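PDB 3LPE: putative transcription antitermination protein nusG from Methanocaldococcus jannaschii, which stimulates transcription elongation as the archaeal factor Spt5, whose NGN domain, the part crystallised here with Spt4, mediates the interaction with RNA polymerase. Local coordinates for residues Met11-Arg16 with Pro78-Ile83. Residues are numbered along the deposited sequence; the frame is centred on the assembly and turned at random.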
loop_
_atom_site.group_PDB
_atom_site.type_symbol
_atom_site.label_atom_id
_atom_site.label_comp_id
_atom_site.label_asym_id
_atom_site.label_seq_id
_atom_site.Cartn_x
_atom_site.Cartn_y
_atom_site.Cartn_z
ATOM N N MET A 11 3.574 -14.257 -1.322
ATOM C CA MET A 11 2.119 -14.124 -1.060
ATOM C C MET A 11 1.530 -12.711 -0.983
ATOM O O MET A 11 2.037 -11.821 -0.276
ATOM C CB MET A 11 1.725 -14.949 0.163
ATOM C CG MET A 11 2.056 -16.417 -0.012
ATOM S SD MET A 11 1.367 -17.461 1.280
ATOM C CE MET A 11 2.851 -18.101 2.026
ATOM N N ILE A 12 0.438 -12.522 -1.725
ATOM C CA ILE A 12 -0.336 -11.299 -1.648
ATOM C C ILE A 12 -1.805 -11.681 -1.465
ATOM O O ILE A 12 -2.291 -12.580 -2.128
ATOM C CB ILE A 12 -0.207 -10.479 -2.929
ATOM C CG1 ILE A 12 1.265 -10.115 -3.174
ATOM C CG2 ILE A 12 -1.008 -9.203 -2.808
ATOM C CD1 ILE A 12 1.541 -9.754 -4.606
ATOM N N PHE A 13 -2.498 -10.997 -0.559
ATOM C CA PHE A 13 -3.910 -11.315 -0.290
ATOM C C PHE A 13 -4.771 -10.075 -0.468
ATOM O O PHE A 13 -4.319 -8.953 -0.207
ATOM C CB PHE A 13 -4.077 -11.843 1.142
ATOM C CG PHE A 13 -3.437 -13.187 1.356
ATOM C CD1 PHE A 13 -4.089 -14.345 0.968
ATOM C CD2 PHE A 13 -2.162 -13.290 1.900
ATOM C CE1 PHE A 13 -3.493 -15.596 1.141
ATOM C CE2 PHE A 13 -1.568 -14.534 2.085
ATOM C CZ PHE A 13 -2.232 -15.680 1.703
ATOM N N ALA A 14 -6.003 -10.278 -0.918
ATOM C CA ALA A 14 -6.984 -9.198 -0.946
ATOM C C ALA A 14 -7.796 -9.233 0.351
ATOM O O ALA A 14 -8.336 -10.273 0.715
ATOM C CB ALA A 14 -7.888 -9.323 -2.192
ATOM N N VAL A 15 -7.815 -8.112 1.068
ATOM C CA VAL A 15 -8.575 -7.964 2.300
ATOM C C VAL A 15 -9.806 -7.106 1.959
ATOM O O VAL A 15 -9.672 -6.020 1.416
ATOM C CB VAL A 15 -7.738 -7.255 3.382
ATOM C CG1 VAL A 15 -8.602 -6.879 4.585
ATOM C CG2 VAL A 15 -6.591 -8.144 3.798
ATOM N N ARG A 16 -10.994 -7.610 2.252
ATOM C CA ARG A 16 -12.205 -6.861 1.917
ATOM C C ARG A 16 -12.494 -5.806 2.971
ATOM O O ARG A 16 -12.460 -6.072 4.151
ATOM C CB ARG A 16 -13.399 -7.791 1.752
ATOM C CG ARG A 16 -14.672 -7.035 1.360
ATOM C CD ARG A 16 -15.858 -7.950 1.099
ATOM N NE ARG A 16 -17.030 -7.133 0.751
ATOM C CZ ARG A 16 -18.284 -7.579 0.727
ATOM N NH1 ARG A 16 -18.544 -8.838 1.039
ATOM N NH2 ARG A 16 -19.276 -6.751 0.418
ATOM N N PRO A 78 -10.323 -15.588 -0.492
ATOM C CA PRO A 78 -9.610 -16.866 -0.555
ATOM C C PRO A 78 -8.585 -16.879 -1.691
ATOM O O PRO A 78 -8.855 -16.354 -2.774
ATOM C CB PRO A 78 -10.714 -17.883 -0.846
ATOM C CG PRO A 78 -11.988 -17.198 -0.501
ATOM C CD PRO A 78 -11.769 -15.747 -0.746
ATOM N N GLY A 79 -7.417 -17.442 -1.418
ATOM C CA GLY A 79 -6.384 -17.631 -2.424
ATOM C C GLY A 79 -5.483 -16.425 -2.559
ATOM O O GLY A 79 -5.896 -15.318 -2.267
ATOM N N THR A 80 -4.247 -16.642 -3.003
ATOM C CA THR A 80 -3.319 -15.545 -3.202
ATOM C C THR A 80 -3.642 -14.804 -4.494
ATOM O O THR A 80 -4.389 -15.296 -5.341
ATOM C CB THR A 80 -1.854 -16.048 -3.261
ATOM O OG1 THR A 80 -1.771 -17.130 -4.192
ATOM C CG2 THR A 80 -1.396 -16.557 -1.874
ATOM N N ILE A 81 -3.068 -13.614 -4.630
ATOM C CA ILE A 81 -3.166 -12.838 -5.856
ATOM C C ILE A 81 -1.804 -12.847 -6.537
ATOM O O ILE A 81 -0.803 -12.506 -5.905
ATOM C CB ILE A 81 -3.509 -11.389 -5.560
ATOM C CG1 ILE A 81 -4.687 -11.287 -4.561
ATOM C CG2 ILE A 81 -3.809 -10.626 -6.851
ATOM C CD1 ILE A 81 -5.985 -11.888 -5.068
ATOM N N ALA A 82 -1.763 -13.226 -7.814
ATOM C CA ALA A 82 -0.503 -13.235 -8.576
ATOM C C ALA A 82 -0.013 -11.820 -8.877
ATOM O O ALA A 82 -0.806 -10.907 -9.111
ATOM C CB ALA A 82 -0.648 -14.033 -9.871
ATOM N N ILE A 83 1.305 -11.643 -8.888
ATOM C CA ILE A 83 1.891 -10.322 -9.097
ATOM C C ILE A 83 1.426 -9.695 -10.418
ATOM O O ILE A 83 1.207 -8.479 -10.494
ATOM C CB ILE A 83 3.438 -10.375 -9.013
ATOM C CG1 ILE A 83 4.027 -8.964 -8.969
ATOM C CG2 ILE A 83 4.022 -11.191 -10.155
ATOM C CD1 ILE A 83 3.741 -8.224 -7.651
HETATM O O HOH W 1 0.860 -13.863 -4.462
HETATM O O HOH W 2 -6.786 -12.878 -1.168
#
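Met11 lays CB and CG against the CG2 methyl of Thr80 at the start of an inner strand of the antiparallel NGN-domain sheet, where the loop joining strand 73-76 to helix 83-90 crosses it. The touching parts of the two segments run 107° apart, so the loop does not pair with the strand as a further sheet member; one direct hydrogen bond and two waters link the backbones instead. Ile12 carries the crossing. Ile81 N donates to Ile12 O at 2.8 Å, with an N-H...O angle of 156°. Thr80 CA also approaches Ile12 O, at 3.3 Å, in a CA-H...O contact. On the amide side of Ile12, a water that donates to Ile81 O takes a weak bond from Ile12 N. In the Ile12 side chain, the extended chi2 of 160° carries Ile12 CD1 to 4.1 Å from Ile83 CD1. Ile86 of helix 83-90 and Ile41 of the neighbouring Spt4 subunit also pack on Ile12, placing this apolar patch at the heterodimer interface. Phe13 turns its CB away from the loop, yet the ring slants back: CE1 and CZ both lie 3.8 Å from Thr80 CG2, while CD1 comes near Gly79 O. Val63 of helix 60-67 touches the same ring. At Ala14, CB meets CD1 of Ile81, and the amide is bridged to the loop by a second water, which accepts from Ala14 N at 2.7 Å and donates to Gly79 O at 2.8 Å.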